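Local coordinates for mandelate racemase/muconate lactonizing enzyme family protein (Bradyrhizobium sp. ORS 278, PDB 3TOY) that belongs to the mandelate racemase/muconate lactonizing enzyme branch of the enolase superfamily and holds calcium in its barrel domain, its own reaction being unassigned, at residues F184-G192 and D213-S223; P226-A237 and V259-I267. One frame throughout, in Å; residues are numbered along the deposited sequence.

Contact 1: residues F184-G192 and D213-S223. With CA (calcium ion), chain E; P4C (O-acetaldehydyl-hexaethylene glycol), chain R; ACT (acetate ion), chain F.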
loop_
_atom_site.group_PDB
_atom_site.type_symbol
_atom_site.label_atom_id
_atom_site.label_comp_id
_atom_site.label_asym_id
_atom_site.label_seq_id
_atom_site.Cartn_x
_atom_site.Cartn_y
_atom_site.Cartn_z
ATOM N N PHE A 184 23.532 -24.850 29.594
ATOM C CA PHE A 184 22.798 -24.376 28.392
ATOM C C PHE A 184 21.311 -24.690 28.489
ATOM O O PHE A 184 20.935 -25.800 28.855
ATOM C CB PHE A 184 23.351 -25.031 27.123
ATOM C CG PHE A 184 24.579 -24.357 26.573
ATOM C CD1 PHE A 184 24.498 -23.089 26.008
ATOM C CD2 PHE A 184 25.812 -24.991 26.604
ATOM C CE1 PHE A 184 25.622 -22.458 25.496
ATOM C CE2 PHE A 184 26.949 -24.370 26.091
ATOM C CZ PHE A 184 26.856 -23.099 25.535
ATOM N N ARG A 185 20.470 -23.716 28.149
ATOM C CA ARG A 185 19.031 -23.914 28.137
ATOM C C ARG A 185 18.481 -23.720 26.720
ATOM O O ARG A 185 17.288 -23.559 26.532
ATOM C CB ARG A 185 18.349 -22.929 29.101
ATOM C CG ARG A 185 18.638 -23.171 30.592
ATOM C CD ARG A 185 17.929 -24.420 31.135
ATOM N NE ARG A 185 18.761 -25.618 31.016
ATOM C CZ ARG A 185 19.499 -26.127 32.003
ATOM N NH1 ARG A 185 19.500 -25.559 33.205
ATOM N NH2 ARG A 185 20.236 -27.210 31.790
ATOM N N ALA A 186 19.372 -23.733 25.734
ATOM C CA ALA A 186 19.002 -23.544 24.337
ATOM C C ALA A 186 20.061 -24.197 23.453
ATOM O O ALA A 186 21.257 -24.047 23.714
ATOM C CB ALA A 186 18.877 -22.043 24.031
ATOM N N ILE A 187 19.609 -24.926 22.425
ATOM C CA ILE A 187 20.448 -25.685 21.495
ATOM C C ILE A 187 20.025 -25.384 20.051
ATOM O O ILE A 187 18.833 -25.398 19.755
ATOM C CB ILE A 187 20.236 -27.206 21.684
ATOM C CG1 ILE A 187 20.602 -27.629 23.115
ATOM C CG2 ILE A 187 21.082 -27.986 20.712
ATOM C CD1 ILE A 187 22.073 -27.434 23.414
ATOM N N LYS A 188 20.985 -25.149 19.160
ATOM C CA LYS A 188 20.674 -24.997 17.733
ATOM C C LYS A 188 21.269 -26.142 16.937
ATOM O O LYS A 188 22.407 -26.554 17.179
ATOM C CB LYS A 188 21.188 -23.670 17.176
ATOM C CG LYS A 188 20.803 -23.436 15.683
ATOM C CD LYS A 188 21.029 -21.982 15.305
ATOM C CE LYS A 188 22.491 -21.685 15.022
ATOM N NZ LYS A 188 22.703 -20.261 14.647
ATOM N N SER A 189 20.493 -26.670 15.997
ATOM C CA SER A 189 21.010 -27.656 15.067
ATOM C C SER A 189 20.707 -27.258 13.610
ATOM O O SER A 189 20.116 -26.197 13.370
ATOM C CB SER A 189 20.433 -29.026 15.388
ATOM O OG SER A 189 21.145 -30.029 14.675
ATOM N N LYS A 190 21.119 -28.101 12.659
ATOM C CA LYS A 190 21.033 -27.774 11.230
ATOM C C LYS A 190 20.026 -28.629 10.484
ATOM O O LYS A 190 19.832 -29.820 10.783
ATOM C CB LYS A 190 22.379 -27.944 10.517
ATOM C CG LYS A 190 23.576 -27.325 11.184
ATOM C CD LYS A 190 23.504 -25.832 11.211
ATOM C CE LYS A 190 24.889 -25.194 11.065
ATOM N NZ LYS A 190 24.758 -23.757 11.494
ATOM N N GLY A 191 19.417 -28.033 9.465
ATOM C CA GLY A 191 18.530 -28.781 8.589
ATOM C C GLY A 191 18.721 -28.465 7.126
ATOM O O GLY A 191 19.582 -27.665 6.748
ATOM N N GLY A 192 17.925 -29.127 6.294
ATOM C CA GLY A 192 17.960 -28.912 4.854
ATOM C C GLY A 192 18.961 -29.773 4.112
ATOM O O GLY A 192 19.083 -29.671 2.901
ATOM N N ASP A 213 11.619 -28.013 28.162
ATOM C CA ASP A 213 12.189 -26.809 28.775
ATOM C C ASP A 213 13.543 -26.367 28.217
ATOM O O ASP A 213 14.216 -25.514 28.800
ATOM C CB ASP A 213 12.283 -26.991 30.287
ATOM C CG ASP A 213 10.938 -27.295 30.909
ATOM O OD1 ASP A 213 9.907 -26.859 30.345
ATOM O OD2 ASP A 213 10.915 -27.976 31.954
ATOM N N ILE A 214 13.955 -26.960 27.106
ATOM C CA ILE A 214 15.162 -26.516 26.433
ATOM C C ILE A 214 14.729 -25.863 25.116
ATOM O O ILE A 214 13.923 -26.433 24.381
ATOM C CB ILE A 214 16.131 -27.691 26.154
ATOM C CG1 ILE A 214 16.581 -28.346 27.464
ATOM C CG2 ILE A 214 17.358 -27.200 25.393
ATOM C CD1 ILE A 214 17.322 -27.383 28.422
ATOM N N ALA A 215 15.226 -24.660 24.834
ATOM C CA ALA A 215 14.908 -24.017 23.558
ATOM C C ALA A 215 15.670 -24.736 22.432
ATOM O O ALA A 215 16.822 -25.129 22.607
ATOM C CB ALA A 215 15.241 -22.541 23.581
ATOM N N LEU A 216 15.002 -24.934 21.292
ATOM C CA LEU A 216 15.620 -25.552 20.119
ATOM C C LEU A 216 15.482 -24.584 18.943
ATOM O O LEU A 216 14.385 -24.100 18.673
ATOM C CB LEU A 216 14.885 -26.830 19.736
ATOM C CG LEU A 216 15.086 -28.091 20.556
ATOM C CD1 LEU A 216 14.233 -29.193 19.936
ATOM C CD2 LEU A 216 16.555 -28.468 20.545
ATOM N N MET A 217 16.586 -24.316 18.261
ATOM C CA MET A 217 16.570 -23.518 17.045
ATOM C C MET A 217 16.965 -24.397 15.885
ATOM O O MET A 217 17.732 -25.361 16.062
ATOM C CB MET A 217 17.556 -22.351 17.156
ATOM C CG MET A 217 17.135 -21.248 18.122
ATOM S SD MET A 217 17.521 -21.650 19.835
ATOM C CE MET A 217 18.164 -20.073 20.451
ATOM N N LEU A 218 16.466 -24.074 14.691
ATOM C CA LEU A 218 16.807 -24.856 13.489
ATOM C C LEU A 218 17.369 -23.962 12.391
ATOM O O LEU A 218 16.724 -23.000 11.998
ATOM C CB LEU A 218 15.588 -25.655 13.000
ATOM C CG LEU A 218 15.757 -26.501 11.724
ATOM C CD1 LEU A 218 16.853 -27.563 11.918
ATOM C CD2 LEU A 218 14.420 -27.187 11.325
ATOM N N ASP A 219 18.575 -24.288 11.905
ATOM C CA ASP A 219 19.255 -23.497 10.901
ATOM C C ASP A 219 19.299 -24.232 9.568
ATOM O O ASP A 219 19.894 -25.308 9.467
ATOM C CB ASP A 219 20.656 -23.164 11.420
ATOM C CG ASP A 219 21.457 -22.258 10.493
ATOM O OD1 ASP A 219 20.966 -21.858 9.420
ATOM O OD2 ASP A 219 22.600 -21.920 10.874
ATOM N N PHE A 220 18.640 -23.669 8.548
ATOM C CA PHE A 220 18.611 -24.260 7.208
ATOM C C PHE A 220 19.795 -23.850 6.347
ATOM O O PHE A 220 19.973 -24.375 5.236
ATOM C CB PHE A 220 17.292 -23.927 6.458
ATOM C CG PHE A 220 16.108 -24.739 6.913
ATOM C CD1 PHE A 220 16.104 -26.124 6.769
ATOM C CD2 PHE A 220 14.988 -24.125 7.454
ATOM C CE1 PHE A 220 15.033 -26.883 7.175
ATOM C CE2 PHE A 220 13.871 -24.899 7.867
ATOM C CZ PHE A 220 13.901 -26.275 7.718
ATOM N N ASN A 221 20.596 -22.899 6.831
ATOM C CA ASN A 221 21.761 -22.439 6.066
ATOM C C ASN A 221 21.452 -22.125 4.605
ATOM O O ASN A 221 22.216 -22.485 3.714
ATOM C CB ASN A 221 22.929 -23.442 6.182
ATOM C CG ASN A 221 23.655 -23.314 7.508
ATOM O OD1 ASN A 221 23.462 -24.120 8.414
ATOM N ND2 ASN A 221 24.431 -22.257 7.646
ATOM N N GLN A 222 20.342 -21.417 4.361
ATOM C CA GLN A 222 20.024 -20.910 3.013
ATOM C C GLN A 222 19.664 -21.986 2.000
ATOM O O GLN A 222 19.650 -21.723 0.789
ATOM C CB GLN A 222 21.177 -20.094 2.446
ATOM C CG GLN A 222 21.749 -19.015 3.383
ATOM C CD GLN A 222 22.929 -18.330 2.761
ATOM O OE1 GLN A 222 22.789 -17.585 1.777
ATOM N NE2 GLN A 222 24.124 -18.578 3.316
ATOM N N SER A 223 19.324 -23.175 2.481
ATOM C CA SER A 223 19.265 -24.337 1.590
ATOM C C SER A 223 17.919 -24.528 0.879
ATOM O O SER A 223 17.809 -25.365 -0.014
ATOM C CB SER A 223 19.654 -25.602 2.351
ATOM O OG SER A 223 18.756 -25.838 3.447
HETATM CA CA CA E . 23.727 -19.802 10.785
HETATM O O1 P4C R . 11.123 -11.839 22.034
HETATM C C2 P4C R . 12.500 -12.012 22.397
HETATM C C3 P4C R . 12.696 -11.845 23.902
HETATM O O4 P4C R . 14.092 -11.616 24.118
HETATM C C5 P4C R . 14.461 -11.488 25.496
HETATM C C6 P4C R . 15.805 -12.180 25.761
HETATM O O7 P4C R . 15.581 -13.581 25.920
HETATM C C8 P4C R . 16.749 -14.415 26.007
HETATM C C9 P4C R . 16.534 -15.430 27.143
HETATM O O10 P4C R . 16.025 -16.693 26.717
HETATM C C11 P4C R . 15.267 -17.378 27.735
HETATM C C12 P4C R . 13.807 -16.928 27.759
HETATM O O13 P4C R . 12.900 -18.031 27.619
HETATM C C14 P4C R . 11.593 -17.657 27.159
HETATM C C15 P4C R . 11.438 -17.789 25.641
HETATM O O16 P4C R . 10.575 -18.871 25.253
HETATM C C17 P4C R . 10.793 -19.331 23.909
HETATM C C18 P4C R . 10.231 -20.738 23.675
HETATM O O19 P4C R . 11.176 -21.744 24.072
HETATM C C20 P4C R . 10.570 -22.980 24.463
HETATM C C21 P4C R . 11.545 -23.827 25.283
HETATM O O22 P4C R . 11.702 -23.301 26.606
HETATM C C ACT F . 26.886 -21.074 10.189
HETATM O O ACT F . 27.386 -20.583 11.232
HETATM O OXT ACT F . 25.652 -21.262 10.199
HETATM C CH3 ACT F . 27.714 -21.423 8.982
HETATM O O HOH W 1 25.184 -20.121 12.732
HETATM O O HOH W 2 22.011 -26.531 7.311
HETATM O O HOH W 3 22.466 -19.785 8.897
#

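Contact 2: residues P226-A237 and V259-I267. With CA (calcium ion), chain I; P4C (O-acetaldehydyl-hexaethylene glycol), chain N.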
loop_
_atom_site.group_PDB
_atom_site.type_symbol
_atom_site.label_atom_id
_atom_site.label_comp_id
_atom_site.label_asym_id
_atom_site.label_seq_id
_atom_site.Cartn_x
_atom_site.Cartn_y
_atom_site.Cartn_z
ATOM N N PRO A 226 11.636 -20.278 -1.134
ATOM C CA PRO A 226 10.562 -19.853 -0.252
ATOM C C PRO A 226 9.381 -20.818 -0.153
ATOM O O PRO A 226 8.885 -21.054 0.946
ATOM C CB PRO A 226 10.152 -18.502 -0.844
ATOM C CG PRO A 226 11.462 -17.968 -1.368
ATOM C CD PRO A 226 12.128 -19.172 -1.974
ATOM N N ALA A 227 8.936 -21.404 -1.268
ATOM C CA ALA A 227 7.791 -22.309 -1.171
ATOM C C ALA A 227 8.142 -23.540 -0.303
ATOM O O ALA A 227 7.342 -23.978 0.532
ATOM C CB ALA A 227 7.299 -22.744 -2.575
ATOM N N GLU A 228 9.336 -24.086 -0.495
ATOM C CA GLU A 228 9.708 -25.269 0.293
ATOM C C GLU A 228 9.919 -24.927 1.767
ATOM O O GLU A 228 9.550 -25.705 2.662
ATOM C CB GLU A 228 10.935 -25.964 -0.291
ATOM C CG GLU A 228 11.342 -27.233 0.484
ATOM C CD GLU A 228 10.318 -28.386 0.427
ATOM O OE1 GLU A 228 9.357 -28.348 -0.386
ATOM O OE2 GLU A 228 10.498 -29.370 1.185
ATOM N N ALA A 229 10.509 -23.765 2.029
ATOM C CA ALA A 229 10.695 -23.337 3.410
ATOM C C ALA A 229 9.331 -23.222 4.079
ATOM O O ALA A 229 9.110 -23.702 5.182
ATOM C CB ALA A 229 11.441 -22.006 3.463
ATOM N N THR A 230 8.392 -22.572 3.408
ATOM C CA THR A 230 7.043 -22.469 3.967
ATOM C C THR A 230 6.413 -23.830 4.290
ATOM O O THR A 230 5.797 -24.001 5.340
ATOM C CB THR A 230 6.124 -21.663 3.020
ATOM O OG1 THR A 230 6.493 -20.283 3.120
ATOM C CG2 THR A 230 4.668 -21.784 3.452
ATOM N N ARG A 231 6.551 -24.766 3.363
ATOM C CA ARG A 231 6.025 -26.121 3.522
ATOM C C ARG A 231 6.674 -26.828 4.725
ATOM O O ARG A 231 5.989 -27.400 5.563
ATOM C CB ARG A 231 6.271 -26.939 2.244
ATOM C CG ARG A 231 5.374 -28.172 2.161
ATOM C CD ARG A 231 5.669 -29.035 0.924
ATOM N NE ARG A 231 7.015 -29.587 1.009
ATOM C CZ ARG A 231 7.293 -30.775 1.552
ATOM N NH1 ARG A 231 6.309 -31.527 2.022
ATOM N NH2 ARG A 231 8.549 -31.196 1.630
ATOM N N ARG A 232 8.000 -26.780 4.813
ATOM C CA ARG A 232 8.676 -27.469 5.925
ATOM C C ARG A 232 8.358 -26.830 7.265
ATOM O O ARG A 232 8.147 -27.534 8.263
ATOM C CB ARG A 232 10.189 -27.468 5.732
ATOM C CG ARG A 232 10.613 -28.186 4.444
ATOM C CD ARG A 232 12.018 -28.793 4.540
ATOM N NE ARG A 232 12.395 -29.412 3.267
ATOM C CZ ARG A 232 13.523 -30.080 3.052
ATOM N NH1 ARG A 232 14.397 -30.260 4.037
ATOM N NH2 ARG A 232 13.778 -30.580 1.846
ATOM N N ILE A 233 8.368 -25.499 7.302
ATOM C CA ILE A 233 8.107 -24.794 8.557
ATOM C C ILE A 233 6.739 -25.145 9.134
ATOM O O ILE A 233 6.607 -25.372 10.337
ATOM C CB ILE A 233 8.278 -23.250 8.407
ATOM C CG1 ILE A 233 9.750 -22.927 8.099
ATOM C CG2 ILE A 233 7.769 -22.541 9.675
ATOM C CD1 ILE A 233 10.001 -21.425 7.710
ATOM N N ALA A 234 5.717 -25.228 8.285
ATOM C CA ALA A 234 4.379 -25.561 8.787
ATOM C C ALA A 234 4.357 -26.954 9.432
ATOM O O ALA A 234 3.635 -27.211 10.405
ATOM C CB ALA A 234 3.360 -25.485 7.686
ATOM N N ARG A 235 5.146 -27.852 8.878
ATOM C CA ARG A 235 5.143 -29.231 9.345
ATOM C C ARG A 235 5.970 -29.365 10.621
ATOM O O ARG A 235 5.841 -30.348 11.357
ATOM C CB ARG A 235 5.681 -30.140 8.238
ATOM C CG ARG A 235 4.782 -30.125 7.002
ATOM C CD ARG A 235 3.664 -31.175 7.102
ATOM N NE ARG A 235 4.238 -32.519 7.043
ATOM C CZ ARG A 235 4.400 -33.219 5.920
ATOM N NH1 ARG A 235 4.006 -32.715 4.752
ATOM N NH2 ARG A 235 4.961 -34.427 5.961
ATOM N N LEU A 236 6.827 -28.384 10.881
ATOM C CA LEU A 236 7.681 -28.415 12.076
ATOM C C LEU A 236 7.130 -27.591 13.243
ATOM O O LEU A 236 7.719 -27.555 14.340
ATOM C CB LEU A 236 9.079 -27.891 11.746
ATOM C CG LEU A 236 9.899 -28.744 10.781
ATOM C CD1 LEU A 236 11.129 -27.984 10.278
ATOM C CD2 LEU A 236 10.294 -30.056 11.472
ATOM N N ALA A 237 6.018 -26.911 13.023
ATOM C CA ALA A 237 5.509 -25.990 14.049
ATOM C C ALA A 237 5.054 -26.687 15.354
ATOM O O ALA A 237 4.884 -26.037 16.380
ATOM C CB ALA A 237 4.403 -25.129 13.474
ATOM N N VAL A 259 8.433 -15.872 3.244
ATOM C CA VAL A 259 8.410 -16.954 4.244
ATOM C C VAL A 259 7.936 -16.412 5.579
ATOM O O VAL A 259 7.060 -16.995 6.236
ATOM C CB VAL A 259 9.801 -17.609 4.392
ATOM C CG1 VAL A 259 9.807 -18.673 5.534
ATOM C CG2 VAL A 259 10.226 -18.245 3.060
ATOM N N ARG A 260 8.499 -15.282 5.987
ATOM C CA ARG A 260 8.122 -14.708 7.268
ATOM C C ARG A 260 6.616 -14.462 7.361
ATOM O O ARG A 260 5.982 -14.733 8.393
ATOM C CB ARG A 260 8.835 -13.383 7.450
ATOM C CG ARG A 260 8.557 -12.702 8.796
ATOM C CD ARG A 260 9.120 -11.299 8.780
ATOM N NE ARG A 260 8.762 -10.579 9.997
ATOM C CZ ARG A 260 8.702 -9.250 10.074
ATOM N NH1 ARG A 260 8.961 -8.518 9.008
ATOM N NH2 ARG A 260 8.375 -8.653 11.213
ATOM N N GLU A 261 6.051 -13.905 6.291
ATOM C CA GLU A 261 4.612 -13.601 6.267
ATOM C C GLU A 261 3.718 -14.825 6.522
ATOM O O GLU A 261 2.655 -14.721 7.154
ATOM C CB GLU A 261 4.237 -12.904 4.945
ATOM C CG GLU A 261 4.570 -11.390 4.978
ATOM C CD GLU A 261 4.794 -10.753 3.585
ATOM O OE1 GLU A 261 4.121 -11.167 2.608
ATOM O OE2 GLU A 261 5.640 -9.826 3.475
ATOM N N ARG A 262 4.152 -15.976 6.038
ATOM C CA ARG A 262 3.366 -17.209 6.149
ATOM C C ARG A 262 3.785 -18.073 7.340
ATOM O O ARG A 262 3.077 -19.002 7.725
ATOM C CB ARG A 262 3.561 -18.014 4.854
ATOM C CG ARG A 262 2.789 -17.433 3.641
ATOM C CD ARG A 262 1.319 -17.842 3.738
ATOM N NE ARG A 262 0.873 -18.562 2.543
ATOM C CZ ARG A 262 0.686 -19.880 2.478
ATOM N NH1 ARG A 262 0.883 -20.653 3.547
ATOM N NH2 ARG A 262 0.291 -20.431 1.337
ATOM N N SER A 263 4.937 -17.778 7.939
ATOM C CA SER A 263 5.471 -18.662 9.007
ATOM C C SER A 263 4.839 -18.433 10.380
ATOM O O SER A 263 4.683 -17.294 10.823
ATOM C CB SER A 263 6.997 -18.478 9.155
ATOM O OG SER A 263 7.480 -19.344 10.182
ATOM N N GLU A 264 4.523 -19.521 11.079
ATOM C CA GLU A 264 4.094 -19.433 12.467
ATOM C C GLU A 264 5.298 -19.527 13.433
ATOM O O GLU A 264 5.144 -19.429 14.653
ATOM C CB GLU A 264 3.067 -20.520 12.783
ATOM C CG GLU A 264 1.749 -20.380 12.019
ATOM C CD GLU A 264 0.834 -19.288 12.575
ATOM O OE1 GLU A 264 1.328 -18.183 12.902
ATOM O OE2 GLU A 264 -0.392 -19.536 12.676
ATOM N N ILE A 265 6.490 -19.711 12.884
ATOM C CA ILE A 265 7.715 -19.733 13.697
ATOM C C ILE A 265 8.549 -18.525 13.326
ATOM O O ILE A 265 8.652 -18.206 12.145
ATOM C CB ILE A 265 8.551 -21.010 13.406
ATOM C CG1 ILE A 265 7.664 -22.264 13.532
ATOM C CG2 ILE A 265 9.775 -21.069 14.348
ATOM C CD1 ILE A 265 8.403 -23.609 13.174
ATOM N N PRO A 266 9.127 -17.834 14.333
ATOM C CA PRO A 266 9.899 -16.644 14.018
ATOM C C PRO A 266 11.031 -16.964 13.050
ATOM O O PRO A 266 11.676 -18.022 13.150
ATOM C CB PRO A 266 10.418 -16.180 15.375
ATOM C CG PRO A 266 9.338 -16.700 16.385
ATOM C CD PRO A 266 8.933 -18.035 15.783
ATOM N N ILE A 267 11.271 -16.045 12.119
ATOM C CA ILE A 267 12.332 -16.207 11.132
ATOM C C ILE A 267 13.539 -15.402 11.584
ATOM O O ILE A 267 13.415 -14.216 11.889
ATOM C CB ILE A 267 11.864 -15.671 9.766
ATOM C CG1 ILE A 267 10.666 -16.487 9.280
ATOM C CG2 ILE A 267 12.987 -15.729 8.737
ATOM C CD1 ILE A 267 10.943 -18.050 9.182
HETATM CA CA CA I . 5.254 -14.802 10.647
HETATM O O1 P4C N . 9.613 -25.439 -3.852
HETATM C C2 P4C N . 9.563 -26.089 -5.133
HETATM C C3 P4C N . 10.470 -27.312 -5.087
HETATM O O4 P4C N . 11.425 -27.193 -6.128
HETATM C C5 P4C N . 12.535 -28.062 -5.945
HETATM C C6 P4C N . 12.649 -28.931 -7.189
HETATM O O7 P4C N . 11.661 -29.962 -7.125
HETATM C C8 P4C N . 11.679 -30.762 -8.310
HETATM C C9 P4C N . 10.598 -31.819 -8.227
HETATM O O10 P4C N . 10.970 -32.716 -7.191
HETATM C C11 P4C N . 10.095 -33.835 -7.154
HETATM C C12 P4C N . 10.377 -34.619 -5.886
HETATM O O13 P4C N . 10.412 -33.714 -4.785
HETATM C C14 P4C N . 10.514 -34.399 -3.536
HETATM C C15 P4C N . 10.259 -33.401 -2.416
HETATM O O16 P4C N . 8.868 -33.100 -2.390
HETATM C C17 P4C N . 8.567 -31.843 -1.790
HETATM C C18 P4C N . 7.082 -31.564 -1.998
HETATM O O19 P4C N . 6.301 -32.524 -1.286
HETATM C C20 P4C N . 4.901 -32.404 -1.542
HETATM C C21 P4C N . 4.138 -33.552 -0.886
HETATM O O22 P4C N . 4.394 -34.785 -1.568
HETATM O O HOH W 4 6.475 -19.757 5.787
HETATM O O HOH W 5 3.245 -13.997 10.255
HETATM O O HOH W 6 7.412 -15.488 11.319
HETATM O O HOH W 7 6.080 -12.542 11.459
#

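Contact 1: residues F184-G192 and D213-S223
Lys-190 and Asp-219 close the C-terminal end of two neighbouring parallel strands, 186-190 and 215-219, which helix 196-210 joins as a beta-alpha-beta unit of the enolase-type barrel. The two side chains run side by side in the same direction, and Lys-190 NZ bonds Asp-219 OD2 at 2.9 Å, coming from above the carboxylate plane. The same OD2 binds the calcium ion at 2.4 Å; Glu-245 and Glu-271 complete the protein ligands, an acidic trio at the C-terminal ends of successive strands as in other members of this superfamily. With CG anti to the backbone N (chi1 -176°), the Asp-219 carboxylate reaches the metal while OD1 takes the N-H of Asn-221 in an Asx turn.

Lys-188 lies across Met-217 at about a right angle, CG to CB 3.7 Å, and its ammonium goes on to Glu-245 and Glu-341. Farther back on this face Ala-186 CB meets Ala-215 CB at 3.7 Å, and Ala-215 also borders the o-acetaldehydyl-hexaethylene glycol. The other face is greasy: the side chains of Ile-187 and Ile-214 cross at a slant, CG1 of Ile-187 lying 4.0 Å from CG2 of Ile-214, and Leu-216 and Leu-218 pack on helix 196-210. Backbone bonds alternate between the strands up to Gly-191 N. Just beyond it, the Phe-220 ring turns its edge to the Gly-192 backbone, CD1 lying 3.5 Å from Gly-192 N.

Contact 2: residues P226-A237 and V259-I267
Helix 226-236 packs against the last turn of helix 253-262 and the loop that follows, with backbones closest where Thr-230 CA and Val-259 CA stand 5.7 Å apart. Val-259 is a single knob in a hole formed by Pro-226, Ala-229, Thr-230 and Ile-233. Its two methyls divide the work: CG1, anti to the backbone N (chi1 175°), meets Ile-233 CD1 at 3.5 Å, while CG2 goes to the start of the other helix, 3.7 Å from Pro-226 CA.

Ile-233 is shared out in a similar way. Its CD1 also touches Ile-267 CD1 at 3.8 Å, the side chains crossing at about a right angle, and its CG2 faces Ile-265 CD1 at 3.7 Å. Ser-263 OG lies against that same CG2 but spends its proton on Ile-265 O at 2.6 Å, in the carbonyl plane and on a lone pair, which ties down the turn after the helix. Water 4 bridges the helices on the more polar flank, between Thr-230 OG1 and Val-259 O. Ser-263 O and Arg-260 O bind a calcium ion otherwise coordinated by waters. On the far side of helix 226-236, Arg-231 grips Glu-228 side-on through NE and NH2, and Arg-232 NE takes the anti lone pair of OE2.

Inward, Ile-233, Ile-265 and Ile-267 all rest on Ile-244 of strand 243-245, while Arg-231 and Arg-232 lean on Leu-196 of helix 196-210.

Contact 1 belongs to the barrel wall, contact 2 to the layer of helices around it; both are largely buried, though contact 2 lies farther from the chain's centre. Strand 215-219 and helix 226-236 follow each other in the chain, joined by a short loop, and the two contacts meet where Leu-218 CD2 packs on Leu-236 CD1 at 3.5 Å. Backbone hydrogen bonds join the segments of contact 1, and Lys-188, Lys-190 and Asp-219 gather round a metal at the C-terminal strand ends. Contact 2 relies on branched aliphatic side chains and a bridging water. Its calcium hangs on backbone carbonyls of one segment, whereas the one in contact 1 takes a carboxylate.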